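Local structure of alpha-glucosidase (Pseudoalteromonas sp. K8, 5HQA) at residues H286-T290 against Y334-D338. The protein is a glycoside hydrolase family 97 alpha-glucosidase that hydrolyses alpha-glucosides, is activated by chloride, and binds the inhibitor acarbose beside a calcium ion. Residues are numbered along the deposited sequence.
Sequences HGATT and YDDFD
Two loops of the catalytic barrel, each leading into a helix N-terminus, meet here. Segment 286-290 makes an inverse gamma turn centred on Ala288, with Thr289 N bonded to Gly287 O (2.9 Å). Thr289 then N-caps helix 290-303, its OG1 accepting from Asn292 N. Segment 334-338 forms a type I turn from Tyr334 to Phe337, and Asp338 N-caps helix 339-349 through Ala341 N. The nearest CA atoms across the two segments are those of Thr289 and Phe337, 4.8 Å apart. Thr290 N donates to Asp336 O (2.9 Å), and Asp338 N donates to Thr290 OG1 (2.9 Å). His286 is t at chi1. Its ND1 makes a straight 2.8 Å hydrogen bond to OD2 of Asp336, a p rotamer, while NE2 binds Gly312 O. The Tyr334 ring lies obliquely against the imidazole, centroids 4.8 Å apart. Ala288 CB meets Phe337 CD2 at 4.2 Å, and both side chains touch Val310. The contact lies away from the metal sites. It joins the starts of two successive helices of a (beta/alpha)8 TIM barrel, as in GH97 catalytic domains.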
ATOM      1  N   HIS A 286     -31.378   4.411   3.385  1.00 20.61           N
ATOM      2  CA  HIS A 286     -30.297   5.049   2.640  1.00 19.12           C
ATOM      3  C   HIS A 286     -29.314   5.729   3.589  1.00 20.40           C
ATOM      4  O   HIS A 286     -29.709   6.517   4.451  1.00 22.28           O
ATOM      5  CB  HIS A 286     -30.877   6.066   1.659  1.00 18.83           C
ATOM      6  CG  HIS A 286     -29.869   6.606   0.690  1.00 19.51           C
ATOM      7  ND1 HIS A 286     -29.959   7.871   0.149  1.00 19.92           N
ATOM      8  CD2 HIS A 286     -28.755   6.047   0.162  1.00 19.26           C
ATOM      9  CE1 HIS A 286     -28.941   8.066  -0.671  1.00 20.00           C
ATOM     10  NE2 HIS A 286     -28.197   6.975  -0.683  1.00 19.05           N
ATOM     11  N   GLY A 287     -28.026   5.415   3.441  1.00 17.59           N
ATOM     12  CA  GLY A 287     -27.038   6.013   4.328  1.00 17.43           C
ATOM     13  C   GLY A 287     -26.798   7.487   4.035  1.00 20.42           C
ATOM     14  O   GLY A 287     -26.766   8.319   4.947  1.00 20.30           O
ATOM     15  N   ALA A 288     -26.644   7.831   2.752  1.00 19.23           N
ATOM     16  CA  ALA A 288     -26.162   9.150   2.330  1.00 19.40           C
ATOM     17  C   ALA A 288     -27.320  10.142   2.249  1.00 21.58           C
ATOM     18  O   ALA A 288     -27.808  10.490   1.174  1.00 23.04           O
ATOM     19  CB  ALA A 288     -25.444   9.038   0.990  1.00 16.12           C
ATOM     20  N   THR A 289     -27.757  10.616   3.408  1.00 19.36           N
ATOM     21  CA  THR A 289     -28.747  11.678   3.471  1.00 18.84           C
ATOM     22  C   THR A 289     -28.131  12.922   4.092  1.00 22.15           C
ATOM     23  O   THR A 289     -27.128  12.857   4.809  1.00 20.78           O
ATOM     24  CB  THR A 289     -29.969  11.262   4.291  1.00 24.17           C
ATOM     25  OG1 THR A 289     -29.615  11.212   5.680  1.00 22.65           O
ATOM     26  CG2 THR A 289     -30.466   9.908   3.846  1.00 23.98           C
ATOM     27  N   THR A 290     -28.760  14.065   3.813  1.00 20.45           N
ATOM     28  CA  THR A 290     -28.331  15.318   4.424  1.00 22.31           C
ATOM     29  C   THR A 290     -28.315  15.203   5.945  1.00 22.63           C
ATOM     30  O   THR A 290     -27.327  15.556   6.602  1.00 21.30           O
ATOM     31  CB  THR A 290     -29.259  16.450   3.973  1.00 24.42           C
ATOM     32  OG1 THR A 290     -29.288  16.499   2.541  1.00 24.62           O
ATOM     33  CG2 THR A 290     -28.776  17.785   4.509  1.00 23.96           C
ATOM     34  N   TYR A 334     -28.397  11.981  -5.268  1.00 20.75           N
ATOM     35  CA  TYR A 334     -29.767  11.629  -4.930  1.00 20.45           C
ATOM     36  C   TYR A 334     -30.500  12.847  -4.368  1.00 23.46           C
ATOM     37  O   TYR A 334     -29.894  13.789  -3.842  1.00 23.86           O
ATOM     38  CB  TYR A 334     -29.797  10.501  -3.901  1.00 20.26           C
ATOM     39  CG  TYR A 334     -29.486   9.110  -4.420  1.00 18.34           C
ATOM     40  CD1 TYR A 334     -30.384   8.439  -5.234  1.00 21.40           C
ATOM     41  CD2 TYR A 334     -28.316   8.451  -4.053  1.00 17.52           C
ATOM     42  CE1 TYR A 334     -30.119   7.154  -5.696  1.00 21.20           C
ATOM     43  CE2 TYR A 334     -28.038   7.165  -4.508  1.00 18.21           C
ATOM     44  CZ  TYR A 334     -28.950   6.520  -5.332  1.00 20.34           C
ATOM     45  OH  TYR A 334     -28.700   5.240  -5.797  1.00 21.34           O
ATOM     46  N   ASP A 335     -31.832  12.804  -4.450  1.00 23.37           N
ATOM     47  CA  ASP A 335     -32.640  13.920  -3.966  1.00 26.37           C
ATOM     48  C   ASP A 335     -32.532  14.134  -2.463  1.00 26.44           C
ATOM     49  O   ASP A 335     -32.852  15.230  -1.988  1.00 27.87           O
ATOM     50  CB  ASP A 335     -34.107  13.712  -4.329  1.00 30.92           C
ATOM     51  CG  ASP A 335     -34.354  13.843  -5.807  1.00 41.00           C
ATOM     52  OD1 ASP A 335     -33.455  14.366  -6.510  1.00 40.73           O
ATOM     53  OD2 ASP A 335     -35.445  13.432  -6.264  1.00 48.59           O
ATOM     54  N   ASP A 336     -32.116  13.127  -1.695  1.00 22.19           N
ATOM     55  CA  ASP A 336     -32.022  13.292  -0.253  1.00 22.72           C
ATOM     56  C   ASP A 336     -30.617  13.662   0.195  1.00 24.03           C
ATOM     57  O   ASP A 336     -30.341  13.667   1.399  1.00 25.51           O
ATOM     58  CB  ASP A 336     -32.519  12.034   0.475  1.00 24.53           C
ATOM     59  CG  ASP A 336     -31.790  10.769   0.048  1.00 27.18           C
ATOM     60  OD1 ASP A 336     -31.000  10.817  -0.920  1.00 26.12           O
ATOM     61  OD2 ASP A 336     -32.020   9.719   0.688  1.00 24.91           O
ATOM     62  N   PHE A 337     -29.735  14.006  -0.743  1.00 22.68           N
ATOM     63  CA  PHE A 337     -28.368  14.423  -0.439  1.00 19.82           C
ATOM     64  C   PHE A 337     -28.176  15.828  -1.005  1.00 23.36           C
ATOM     65  O   PHE A 337     -27.968  15.995  -2.211  1.00 25.47           O
ATOM     66  CB  PHE A 337     -27.361  13.436  -1.020  1.00 18.86           C
ATOM     67  CG  PHE A 337     -25.952  13.667  -0.561  1.00 21.20           C
ATOM     68  CD1 PHE A 337     -25.052  14.347  -1.357  1.00 21.36           C
ATOM     69  CD2 PHE A 337     -25.530  13.202   0.674  1.00 20.85           C
ATOM     70  CE1 PHE A 337     -23.746  14.554  -0.932  1.00 20.39           C
ATOM     71  CE2 PHE A 337     -24.226  13.401   1.101  1.00 19.11           C
ATOM     72  CZ  PHE A 337     -23.336  14.077   0.298  1.00 19.45           C
ATOM     73  N   ASP A 338     -28.234  16.836  -0.135  1.00 21.81           N
ATOM     74  CA  ASP A 338     -28.218  18.248  -0.535  1.00 24.58           C
ATOM     75  C   ASP A 338     -26.777  18.742  -0.451  1.00 25.35           C
ATOM     76  O   ASP A 338     -26.319  19.180   0.607  1.00 24.49           O
ATOM     77  CB  ASP A 338     -29.156  19.047   0.370  1.00 24.57           C
ATOM     78  CG  ASP A 338     -29.323  20.496  -0.064  1.00 29.72           C
ATOM     79  OD1 ASP A 338     -28.466  21.028  -0.799  1.00 30.09           O
ATOM     80  OD2 ASP A 338     -30.320  21.113   0.361  1.00 32.43           O
TER